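Long-range contacts in DUF1285 domain-containing protein (PDB 2RA9), which is of unknown function but belongs to a family whose fold repeats a structural motif and which may take part in signal transduction: residues A[51-56]-A[123-127]; A[76-81]-A[119-123]; A[90-94]-A[105-109]. All coordinates share one frame; numbering follows the deposited sequence.

Two six-stranded mixed sheets with the same strand order make up the fold, and the contacts are spread from the junction between them to an edge of the second. Contact 1 sets the edge strand 54-57 of the first sheet against the turn before strand 127-130 of the second. About 9 Å away between centres, contact 2 joins strands 79-86 and 118-121 and shares E123 with it. Contact 3 belongs to the outer hairpin 93-97/102-106, its centre about 14 Å from that of contact 2; V106 touches L120 and L122 there. Along the chain contact 2 encloses contact 3, and contact 1 spans both, so the turn at 123-127 brings the second sheet back against the first.

Contact 1. Residues A[51-56]-A[123-127]; sequences ASILHC and ERGLW
R124 reaches over the end of strand 54-57 and grips backbone carbonyls with its guanidinium group. Its NE donates to L54 O at 2.7 Å with an N-H...O angle of 146°, the acceptor lying near the guanidinium plane. NH2 adds a weak bond to A51 O (2.9 Å), and S52 O sits over one face of the group. The bend at chi3 (-57°) turns the guanidinium toward these carbonyls while CD lies over a face of the H55 ring, 3.8 Å from its centroid, a CH-pi contact. Backbone pairing comes next: C56 N donates to R124 O at 2.9 Å and 171°, a nearly straight bond. G125 has positive phi, and a CB on it would collide with C56 O. Behind the polar grip, L126 CD2 packs on L54 CG at 4.0 Å.

Two turns position these groups, a type I turn from A51 to L54 and a type I' turn from E123 to L126. E123 OE2 forms a salt bridge with R124 NH1 (3.0 Å), while its OE1 takes a hydrogen bond from H103 ND1. H55 bonds through its backbone to F62 of strand 60-64, whereas L54 O and C56 N serve R124, so this edge strand is engaged along both margins; W35 and P78 pack on L54 beside it, just after helix 44-51.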
ATOM      1  N   ALA A  51       5.265  -6.155  -6.618  1.00 11.78           N
ATOM      2  CA  ALA A  51       4.737  -4.842  -6.196  1.00 10.89           C
ATOM      3  C   ALA A  51       5.491  -3.728  -6.912  1.00 12.38           C
ATOM      4  O   ALA A  51       4.945  -2.655  -7.129  1.00 12.44           O
ATOM      5  CB  ALA A  51       4.827  -4.645  -4.694  1.00 12.99           C
ATOM      6  N   SER A  52       6.742  -3.976  -7.277  1.00 12.37           N
ATOM      7  CA  SER A  52       7.577  -2.970  -7.951  1.00 13.76           C
ATOM      8  C   SER A  52       7.008  -2.522  -9.295  1.00 13.89           C
ATOM      9  O   SER A  52       7.297  -1.425  -9.763  1.00 17.96           O
ATOM     10  CB  SER A  52       9.013  -3.486  -8.113  1.00 13.56           C
ATOM     11  OG  SER A  52       9.123  -4.502  -9.134  1.00 16.00           O
ATOM     12  N   ILE A  53       6.177  -3.372  -9.881  1.00 11.11           N
ATOM     13  CA  ILE A  53       5.533  -3.087 -11.184  1.00 12.02           C
ATOM     14  C   ILE A  53       3.993  -3.018 -11.103  1.00 11.84           C
ATOM     15  O   ILE A  53       3.293  -3.086 -12.107  1.00 11.51           O
ATOM     16  CB  ILE A  53       5.950  -4.145 -12.243  1.00 12.01           C
ATOM     17  CG1 ILE A  53       5.485  -5.557 -11.869  1.00 12.90           C
ATOM     18  CG2 ILE A  53       7.449  -4.078 -12.496  1.00 14.23           C
ATOM     19  CD1 ILE A  53       5.589  -6.544 -13.024  1.00 12.52           C
ATOM     20  N   LEU A  54       3.485  -2.861  -9.896  1.00 11.91           N
ATOM     21  CA  LEU A  54       2.063  -2.734  -9.617  1.00 10.81           C
ATOM     22  C   LEU A  54       1.598  -1.298  -9.690  1.00 10.85           C
ATOM     23  O   LEU A  54       2.213  -0.395  -9.093  1.00 11.74           O
ATOM     24  CB  LEU A  54       1.761  -3.277  -8.222  1.00  9.76           C
ATOM     25  CG  LEU A  54       0.326  -3.325  -7.741  1.00 10.19           C
ATOM     26  CD1 LEU A  54      -0.535  -4.331  -8.472  1.00 11.98           C
ATOM     27  CD2 LEU A  54       0.267  -3.603  -6.212  1.00 12.53           C
ATOM     28  N   HIS A  55       0.508  -1.095 -10.427  1.00 11.70           N
ATOM     29  CA  HIS A  55      -0.147   0.206 -10.596  1.00 11.59           C
ATOM     30  C   HIS A  55      -1.641   0.080 -10.400  1.00 11.96           C
ATOM     31  O   HIS A  55      -2.212  -0.974 -10.693  1.00 12.98           O
ATOM     32  CB  HIS A  55       0.042   0.725 -12.025  1.00 11.20           C
ATOM     33  CG  HIS A  55       1.467   0.849 -12.456  1.00 12.25           C
ATOM     34  ND1 HIS A  55       2.083   2.067 -12.667  1.00 14.54           N
ATOM     35  CD2 HIS A  55       2.408  -0.091 -12.710  1.00 12.74           C
ATOM     36  CE1 HIS A  55       3.332   1.865 -13.069  1.00 15.32           C
ATOM     37  NE2 HIS A  55       3.557   0.566 -13.088  1.00 14.88           N
ATOM     38  N   CYS A  56      -2.277   1.181  -9.978  1.00 12.01           N
ATOM     39  CA  CYS A  56      -3.718   1.327  -9.972  1.00 11.71           C
ATOM     40  C   CYS A  56      -4.064   2.441 -10.968  1.00 12.83           C
ATOM     41  O   CYS A  56      -3.614   3.587 -10.816  1.00 14.23           O
ATOM     42  CB  CYS A  56      -4.215   1.734  -8.601  1.00 13.30           C
ATOM     43  SG  CYS A  56      -5.990   1.780  -8.409  1.00 16.21           S
ATOM     44  N   GLU A 123       2.843   5.731  -4.310  1.00 15.63           N
ATOM     45  CA  GLU A 123       3.099   5.959  -5.728  1.00 15.94           C
ATOM     46  C   GLU A 123       2.261   5.052  -6.594  1.00 15.51           C
ATOM     47  O   GLU A 123       1.638   4.124  -6.120  1.00 13.98           O
ATOM     48  CB  GLU A 123       4.588   5.747  -6.024  1.00 18.29           C
ATOM     49  CG  GLU A 123       5.084   4.333  -5.886  1.00 23.85           C
ATOM     50  CD  GLU A 123       5.640   3.957  -4.516  1.00 29.55           C
ATOM     51  OE1 GLU A 123       5.320   4.634  -3.501  1.00 25.96           O
ATOM     52  OE2 GLU A 123       6.413   2.961  -4.473  1.00 30.71           O
ATOM     53  N   ARG A 124       2.265   5.338  -7.894  1.00 14.53           N
ATOM     54  CA  ARG A 124       1.625   4.475  -8.896  1.00 13.81           C
ATOM     55  C   ARG A 124       0.113   4.258  -8.681  1.00 12.89           C
ATOM     56  O   ARG A 124      -0.440   3.247  -9.092  1.00 13.06           O
ATOM     57  CB  ARG A 124       2.367   3.123  -8.996  1.00 15.50           C
ATOM     58  CG  ARG A 124       3.857   3.216  -9.428  1.00 17.23           C
ATOM     59  CD  ARG A 124       4.535   1.854  -9.622  1.00 15.54           C
ATOM     60  NE  ARG A 124       4.522   0.945  -8.457  1.00 21.27           N
ATOM     61  CZ  ARG A 124       5.313   1.025  -7.379  1.00 22.47           C
ATOM     62  NH1 ARG A 124       6.282   1.926  -7.270  1.00 23.65           N
ATOM     63  NH2 ARG A 124       5.174   0.131  -6.412  1.00 22.08           N
ATOM     64  N   GLY A 125      -0.565   5.203  -8.033  1.00 13.04           N
ATOM     65  CA  GLY A 125      -1.993   5.098  -7.746  1.00 12.76           C
ATOM     66  C   GLY A 125      -2.310   4.186  -6.578  1.00 11.68           C
ATOM     67  O   GLY A 125      -3.481   3.918  -6.271  1.00 13.53           O
ATOM     68  N   LEU A 126      -1.271   3.684  -5.921  1.00 12.25           N
ATOM     69  CA  LEU A 126      -1.441   2.742  -4.826  1.00 12.17           C
ATOM     70  C   LEU A 126      -1.715   3.441  -3.497  1.00 12.49           C
ATOM     71  O   LEU A 126      -1.104   4.469  -3.198  1.00 15.62           O
ATOM     72  CB  LEU A 126      -0.221   1.866  -4.667  1.00 11.11           C
ATOM     73  CG  LEU A 126       0.253   1.108  -5.931  1.00 10.51           C
ATOM     74  CD1 LEU A 126       1.562   0.318  -5.668  1.00 13.73           C
ATOM     75  CD2 LEU A 126      -0.833   0.254  -6.528  1.00 12.69           C
ATOM     76  N   TRP A 127      -2.600   2.844  -2.706  1.00 11.83           N
ATOM     77  CA  TRP A 127      -2.894   3.294  -1.337  1.00 11.85           C
ATOM     78  C   TRP A 127      -2.450   2.199  -0.392  1.00 10.84           C
ATOM     79  O   TRP A 127      -2.584   0.995  -0.702  1.00 12.11           O
ATOM     80  CB  TRP A 127      -4.410   3.526  -1.179  1.00 13.50           C
ATOM     81  CG  TRP A 127      -4.890   4.747  -1.882  1.00 16.33           C
ATOM     82  CD1 TRP A 127      -5.160   4.868  -3.223  1.00 20.76           C
ATOM     83  CD2 TRP A 127      -5.130   6.039  -1.318  1.00 16.44           C
ATOM     84  NE1 TRP A 127      -5.578   6.137  -3.516  1.00 23.78           N
ATOM     85  CE2 TRP A 127      -5.569   6.876  -2.363  1.00 20.86           C
ATOM     86  CE3 TRP A 127      -5.021   6.577  -0.032  1.00 16.97           C
ATOM     87  CZ2 TRP A 127      -5.899   8.208  -2.155  1.00 21.61           C
ATOM     88  CZ3 TRP A 127      -5.360   7.870   0.165  1.00 18.71           C
ATOM     89  CH2 TRP A 127      -5.785   8.680  -0.882  1.00 21.32           C
TER

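Contact 2. Residues A[76-81]-A[119-123]; sequences DAPLLI and YLPLE
L79 and L122 meet at the apolar centre, CD1 of L79 lying 3.7 Å from CD1 of L122 as the two side chains slant across each other. I81 extends the same patch with its terminal methyl: I81 CD1 comes within 4.1 Å of L120 CB, the two side chains crossing at about a right angle, and the same methyl lies 4.4 Å from L122 CD2. Thus L122 is flanked by the ends of L79 and I81, both of which aim their CB atoms at the opposing segment. V95 touches both I81 and L122, and H103 touches L79 and L122, so strands of the outer hairpin take part in the same core.

Side chains carry the whole contact: the nearest CA pair, A77 and Y119, is 8.0 Å apart. This agrees with the sheet order, where strand 127-130 lies between 79-86 and 118-121 and K129 makes backbone bonds to L79 and I81.

Farther out, A77 CB abuts the edge of the Y119 ring, in its plane, at 3.8 Å from CE2. With CG anti to its own carbonyl carbon (chi1 -55°), Y119 carries its ring past A77 and delivers the hydroxyl to D76. Y119 OH donates to D76 OD1 at 2.6 Å, meeting the syn lone pair, with carboxylate and ring planes 66° apart. D76 OD2 forms a salt bridge with K129 NZ, so both oxygens of the carboxylate have partners.

Chemically, the contact grades from aliphatic packing into a directional polar clasp. The lysine charge would probably favour an ionised D76, strengthening it as an acceptor; the short bond should hold the hydroxyl end of Y119 in place, while A77 at the ring edge probably helps set how the ring is turned.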
ATOM      1  N   ASP A  76      -9.010  -4.958  -0.714  1.00 12.12           N
ATOM      2  CA  ASP A  76      -9.129  -3.728   0.062  1.00 13.38           C
ATOM      3  C   ASP A  76      -8.082  -2.749  -0.477  1.00 11.89           C
ATOM      4  O   ASP A  76      -8.330  -2.134  -1.504  1.00 14.52           O
ATOM      5  CB  ASP A  76      -8.979  -4.037   1.557  1.00 11.81           C
ATOM      6  CG  ASP A  76      -9.318  -2.874   2.439  1.00 13.73           C
ATOM      7  OD1 ASP A  76      -9.552  -1.740   1.940  1.00 15.93           O
ATOM      8  OD2 ASP A  76      -9.355  -3.117   3.668  1.00 17.24           O
ATOM      9  N   ALA A  77      -6.905  -2.662   0.148  1.00 11.78           N
ATOM     10  CA  ALA A  77      -5.793  -1.877  -0.366  1.00 10.22           C
ATOM     11  C   ALA A  77      -4.668  -2.823  -0.822  1.00 10.67           C
ATOM     12  O   ALA A  77      -4.512  -3.948  -0.310  1.00 11.53           O
ATOM     13  CB  ALA A  77      -5.245  -0.980   0.701  1.00 13.48           C
ATOM     14  N   PRO A  78      -3.884  -2.393  -1.792  1.00 10.30           N
ATOM     15  CA  PRO A  78      -2.848  -3.296  -2.316  1.00 11.11           C
ATOM     16  C   PRO A  78      -1.701  -3.559  -1.334  1.00 12.21           C
ATOM     17  O   PRO A  78      -0.985  -4.554  -1.466  1.00 11.52           O
ATOM     18  CB  PRO A  78      -2.318  -2.526  -3.548  1.00 11.44           C
ATOM     19  CG  PRO A  78      -2.675  -1.113  -3.307  1.00 10.70           C
ATOM     20  CD  PRO A  78      -3.980  -1.166  -2.596  1.00 10.64           C
ATOM     21  N   LEU A  79      -1.527  -2.646  -0.369  1.00 11.66           N
ATOM     22  CA  LEU A  79      -0.412  -2.687   0.547  1.00 10.92           C
ATOM     23  C   LEU A  79      -0.921  -2.415   1.959  1.00 10.80           C
ATOM     24  O   LEU A  79      -1.822  -1.612   2.149  1.00 11.31           O
ATOM     25  CB  LEU A  79       0.612  -1.638   0.155  1.00 11.53           C
ATOM     26  CG  LEU A  79       1.368  -1.927  -1.152  1.00 12.49           C
ATOM     27  CD1 LEU A  79       2.044  -0.737  -1.677  1.00 15.74           C
ATOM     28  CD2 LEU A  79       2.338  -3.109  -0.984  1.00 13.65           C
ATOM     29  N   LEU A  80      -0.346  -3.116   2.941  1.00 11.09           N
ATOM     30  CA  LEU A  80      -0.643  -2.902   4.347  1.00 11.22           C
ATOM     31  C   LEU A  80       0.597  -2.251   4.998  1.00 11.48           C
ATOM     32  O   LEU A  80       1.679  -2.860   5.082  1.00 12.89           O
ATOM     33  CB  LEU A  80      -0.915  -4.247   5.030  1.00 12.64           C
ATOM     34  CG  LEU A  80      -1.412  -4.115   6.485  1.00 13.97           C
ATOM     35  CD1 LEU A  80      -2.870  -3.738   6.506  1.00 14.19           C
ATOM     36  CD2 LEU A  80      -1.141  -5.393   7.267  1.00 17.20           C
ATOM     37  N   ILE A  81       0.411  -1.040   5.483  1.00 10.56           N
ATOM     38  CA  ILE A  81       1.452  -0.288   6.156  1.00 11.55           C
ATOM     39  C   ILE A  81       1.619  -0.790   7.591  1.00 11.71           C
ATOM     40  O   ILE A  81       0.678  -0.820   8.369  1.00 14.00           O
ATOM     41  CB  ILE A  81       1.155   1.201   6.140  1.00 11.05           C
ATOM     42  CG1 ILE A  81       1.282   1.744   4.703  1.00 13.88           C
ATOM     43  CG2 ILE A  81       2.109   1.951   7.121  1.00 13.88           C
ATOM     44  CD1 ILE A  81       0.734   3.161   4.452  1.00 15.30           C
ATOM     45  N   TYR A 119      -6.178   5.071   5.202  1.00 11.76           N
ATOM     46  CA  TYR A 119      -5.336   4.799   4.030  1.00 12.73           C
ATOM     47  C   TYR A 119      -4.448   5.972   3.703  1.00 11.70           C
ATOM     48  O   TYR A 119      -4.871   7.092   3.818  1.00 13.07           O
ATOM     49  CB  TYR A 119      -6.192   4.465   2.805  1.00 14.42           C
ATOM     50  CG  TYR A 119      -7.155   3.342   3.013  1.00 13.22           C
ATOM     51  CD1 TYR A 119      -8.389   3.565   3.605  1.00 14.06           C
ATOM     52  CD2 TYR A 119      -6.874   2.061   2.581  1.00 12.60           C
ATOM     53  CE1 TYR A 119      -9.286   2.562   3.771  1.00 14.12           C
ATOM     54  CE2 TYR A 119      -7.798   1.006   2.770  1.00 13.13           C
ATOM     55  CZ  TYR A 119      -8.978   1.260   3.394  1.00 13.28           C
ATOM     56  OH  TYR A 119      -9.900   0.263   3.561  1.00 16.24           O
ATOM     57  N   LEU A 120      -3.199   5.708   3.308  1.00 13.69           N
ATOM     58  CA  LEU A 120      -2.276   6.762   2.912  1.00 13.48           C
ATOM     59  C   LEU A 120      -1.897   6.588   1.451  1.00 12.17           C
ATOM     60  O   LEU A 120      -1.665   5.466   1.008  1.00 13.27           O
ATOM     61  CB  LEU A 120      -1.004   6.759   3.778  1.00 15.23           C
ATOM     62  CG  LEU A 120      -1.180   7.106   5.265  1.00 15.55           C
ATOM     63  CD1 LEU A 120       0.088   6.861   6.089  1.00 18.11           C
ATOM     64  CD2 LEU A 120      -1.677   8.555   5.446  1.00 17.92           C
ATOM     65  N   PRO A 121      -1.786   7.688   0.699  1.00 14.06           N
ATOM     66  CA  PRO A 121      -1.486   7.519  -0.713  1.00 14.53           C
ATOM     67  C   PRO A 121       0.014   7.361  -0.972  1.00 14.64           C
ATOM     68  O   PRO A 121       0.840   8.039  -0.369  1.00 16.49           O
ATOM     69  CB  PRO A 121      -2.062   8.787  -1.341  1.00 17.55           C
ATOM     70  CG  PRO A 121      -1.910   9.832  -0.254  1.00 17.62           C
ATOM     71  CD  PRO A 121      -2.006   9.105   1.047  1.00 15.36           C
ATOM     72  N   LEU A 122       0.327   6.395  -1.828  1.00 13.86           N
ATOM     73  CA  LEU A 122       1.682   6.062  -2.206  1.00 14.63           C
ATOM     74  C   LEU A 122       1.810   6.296  -3.702  1.00 15.44           C
ATOM     75  O   LEU A 122       0.947   6.917  -4.320  1.00 19.29           O
ATOM     76  CB  LEU A 122       1.974   4.591  -1.846  1.00 12.31           C
ATOM     77  CG  LEU A 122       1.517   4.140  -0.456  1.00 12.86           C
ATOM     78  CD1 LEU A 122       1.684   2.671  -0.272  1.00 13.81           C
ATOM     79  CD2 LEU A 122       2.195   4.930   0.667  1.00 15.72           C
ATOM     80  N   GLU A 123       2.843   5.731  -4.310  1.00 15.63           N
ATOM     81  CA  GLU A 123       3.099   5.959  -5.728  1.00 15.94           C
ATOM     82  C   GLU A 123       2.261   5.052  -6.594  1.00 15.51           C
ATOM     83  O   GLU A 123       1.638   4.124  -6.120  1.00 13.98           O
ATOM     84  CB  GLU A 123       4.588   5.747  -6.024  1.00 18.29           C
ATOM     85  CG  GLU A 123       5.084   4.333  -5.886  1.00 23.85           C
ATOM     86  CD  GLU A 123       5.640   3.957  -4.516  1.00 29.55           C
ATOM     87  OE1 GLU A 123       5.320   4.634  -3.501  1.00 25.96           O
ATOM     88  OE2 GLU A 123       6.413   2.961  -4.473  1.00 30.71           O
TER

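Contact 3. Residues A[90-94]-A[105-109]; sequences HSLLN and NVDIK
L92 lays its forked end along the backbone of 105-107, one methyl over each neighbour of V106. CD1 rests on N105, 3.9 Å from its CB, while CD2 reaches D107, 3.8 Å from its CA. The fork is directed there because CG stands anti to the carbonyl carbon (chi1 -63°), and the contact shields one flank of the V106 carbonyl.

Next to it, L93 and V106 form an antiparallel hydrogen-bonded pair. L93 N donates to V106 O at 2.9 Å with an N-H...O angle of 171°, in the carbonyl plane, and V106 N returns an equally short bond to L93 O at 166°. Their side chains share one face of the sheet, CB to CB at 4.2 Å. On that face L93 CD1 also slants across I108, meeting its CG1 at 3.8 Å, and R86 of strand 79-86 touches both residues.

N105 N does not bond to L93 O, although near it; a water takes this N-H and donates to N94 OD1, which also accepts from H104 ND1. D107 then controls the exit from the strand. Its OD1 accepts from K109 N at 3.1 Å, approached from above the carboxylate plane, an Asx turn leading into the short 3-10 segment. OD2 bonds to Q110 NE2 and makes a longer, weak salt bridge with K109 NZ. With an alanine here, the K109 amide and Q110 would probably lose their acceptor, and the turn out of the strand would be less firmly set.

N105 and V106 both oppose L93, and N105 has positive phi: a G1 beta bulge, with asparagine at the position most often held by glycine. It lies where hairpin 93-97/102-106 closes the edge of the second sheet and the chain turns a corner.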
ATOM      1  N   HIS A  90       8.575  17.054  11.807  1.00 18.59           N
ATOM      2  CA  HIS A  90       7.583  17.733  10.979  1.00 17.97           C
ATOM      3  C   HIS A  90       7.623  17.388   9.503  1.00 18.72           C
ATOM      4  O   HIS A  90       6.832  17.917   8.743  1.00 18.65           O
ATOM      5  CB  HIS A  90       7.597  19.261  11.165  1.00 16.87           C
ATOM      6  CG  HIS A  90       7.391  19.669  12.586  1.00 17.57           C
ATOM      7  ND1 HIS A  90       6.153  19.981  13.097  1.00 17.55           N
ATOM      8  CD2 HIS A  90       8.257  19.733  13.618  1.00 20.16           C
ATOM      9  CE1 HIS A  90       6.277  20.269  14.383  1.00 16.77           C
ATOM     10  NE2 HIS A  90       7.542  20.111  14.721  1.00 17.53           N
ATOM     11  N   SER A  91       8.461  16.432   9.125  1.00 17.95           N
ATOM     12  CA  SER A  91       8.576  16.063   7.732  1.00 18.02           C
ATOM     13  C   SER A  91       7.460  15.110   7.290  1.00 17.07           C
ATOM     14  O   SER A  91       6.636  14.642   8.088  1.00 17.87           O
ATOM     15  CB  SER A  91       9.956  15.454   7.446  1.00 18.77           C
ATOM     16  OG  SER A  91      10.031  14.104   7.854  1.00 21.26           O
ATOM     17  N   LEU A  92       7.412  14.867   5.990  1.00 18.26           N
ATOM     18  CA  LEU A  92       6.622  13.801   5.421  1.00 17.11           C
ATOM     19  C   LEU A  92       7.113  12.470   5.952  1.00 17.83           C
ATOM     20  O   LEU A  92       8.172  12.379   6.584  1.00 18.63           O
ATOM     21  CB  LEU A  92       6.700  13.843   3.891  1.00 16.47           C
ATOM     22  CG  LEU A  92       6.136  15.075   3.197  1.00 18.38           C
ATOM     23  CD1 LEU A  92       6.398  15.020   1.707  1.00 21.91           C
ATOM     24  CD2 LEU A  92       4.667  15.276   3.463  1.00 20.91           C
ATOM     25  N   LEU A  93       6.329  11.418   5.717  1.00 16.93           N
ATOM     26  CA  LEU A  93       6.623  10.131   6.315  1.00 16.02           C
ATOM     27  C   LEU A  93       7.305   9.205   5.321  1.00 15.36           C
ATOM     28  O   LEU A  93       7.037   9.263   4.114  1.00 17.75           O
ATOM     29  CB  LEU A  93       5.352   9.443   6.767  1.00 16.39           C
ATOM     30  CG  LEU A  93       4.510  10.009   7.884  1.00 15.80           C
ATOM     31  CD1 LEU A  93       3.252   9.099   8.038  1.00 18.38           C
ATOM     32  CD2 LEU A  93       5.297  10.026   9.122  1.00 19.08           C
ATOM     33  N   ASN A  94       8.157   8.356   5.868  1.00 16.08           N
ATOM     34  CA  ASN A  94       8.567   7.118   5.218  1.00 14.85           C
ATOM     35  C   ASN A  94       7.696   6.031   5.816  1.00 15.89           C
ATOM     36  O   ASN A  94       7.524   5.989   7.044  1.00 16.16           O
ATOM     37  CB  ASN A  94      10.027   6.787   5.515  1.00 17.90           C
ATOM     38  CG  ASN A  94      10.988   7.792   4.909  1.00 19.41           C
ATOM     39  OD1 ASN A  94      10.813   8.238   3.780  1.00 23.20           O
ATOM     40  ND2 ASN A  94      12.009   8.172   5.682  1.00 24.14           N
ATOM     41  N   ASN A 105       8.022  10.249   1.169  1.00 19.21           N
ATOM     42  CA  ASN A 105       7.256  11.443   0.897  1.00 19.26           C
ATOM     43  C   ASN A 105       5.755  11.264   1.078  1.00 16.43           C
ATOM     44  O   ASN A 105       4.938  11.861   0.375  1.00 20.14           O
ATOM     45  CB  ASN A 105       7.604  11.977  -0.503  1.00 20.54           C
ATOM     46  CG  ASN A 105       9.077  12.249  -0.645  1.00 28.64           C
ATOM     47  OD1 ASN A 105       9.679  12.884   0.230  1.00 28.90           O
ATOM     48  ND2 ASN A 105       9.685  11.758  -1.738  1.00 32.96           N
ATOM     49  N   VAL A 106       5.394  10.501   2.097  1.00 15.69           N
ATOM     50  CA  VAL A 106       3.996  10.175   2.315  1.00 15.90           C
ATOM     51  C   VAL A 106       3.340  11.233   3.185  1.00 16.69           C
ATOM     52  O   VAL A 106       3.875  11.588   4.224  1.00 16.56           O
ATOM     53  CB  VAL A 106       3.842   8.765   2.924  1.00 15.07           C
ATOM     54  CG1 VAL A 106       2.357   8.427   3.183  1.00 16.68           C
ATOM     55  CG2 VAL A 106       4.443   7.742   1.999  1.00 15.64           C
ATOM     56  N   ASP A 107       2.206  11.740   2.724  1.00 17.74           N
ATOM     57  CA  ASP A 107       1.603  12.963   3.256  1.00 18.06           C
ATOM     58  C   ASP A 107       0.346  12.655   4.098  1.00 16.99           C
ATOM     59  O   ASP A 107      -0.694  12.298   3.574  1.00 17.53           O
ATOM     60  CB  ASP A 107       1.271  13.900   2.110  1.00 18.20           C
ATOM     61  CG  ASP A 107       0.859  15.282   2.553  1.00 23.97           C
ATOM     62  OD1 ASP A 107       0.726  15.517   3.780  1.00 24.37           O
ATOM     63  OD2 ASP A 107       0.648  16.137   1.640  1.00 25.83           O
ATOM     64  N   ILE A 108       0.479  12.805   5.409  1.00 16.37           N
ATOM     65  CA  ILE A 108      -0.615  12.624   6.354  1.00 16.01           C
ATOM     66  C   ILE A 108      -1.867  13.404   5.942  1.00 16.59           C
ATOM     67  O   ILE A 108      -2.981  12.937   6.103  1.00 16.79           O
ATOM     68  CB  ILE A 108      -0.140  13.037   7.806  1.00 16.57           C
ATOM     69  CG1 ILE A 108       0.792  11.959   8.400  1.00 19.26           C
ATOM     70  CG2 ILE A 108      -1.323  13.273   8.725  1.00 20.64           C
ATOM     71  CD1 ILE A 108       1.684  12.441   9.553  1.00 23.18           C
ATOM     72  N   LYS A 109      -1.682  14.616   5.421  1.00 17.59           N
ATOM     73  CA  LYS A 109      -2.779  15.487   5.021  1.00 19.49           C
ATOM     74  C   LYS A 109      -3.682  14.859   3.945  1.00 19.16           C
ATOM     75  O   LYS A 109      -4.863  15.201   3.817  1.00 17.83           O
ATOM     76  CB  LYS A 109      -2.155  16.777   4.489  1.00 22.93           C
ATOM     77  CG  LYS A 109      -3.068  17.881   4.096  1.00 30.10           C
ATOM     78  CD  LYS A 109      -2.249  19.110   3.647  1.00 29.47           C
ATOM     79  CE  LYS A 109      -1.339  18.816   2.444  1.00 34.02           C
ATOM     80  NZ  LYS A 109      -2.051  18.143   1.308  1.00 38.66           N
TER
HETATM   81  O   HOH W   1      10.255  10.589   3.051  1.00 31.90           O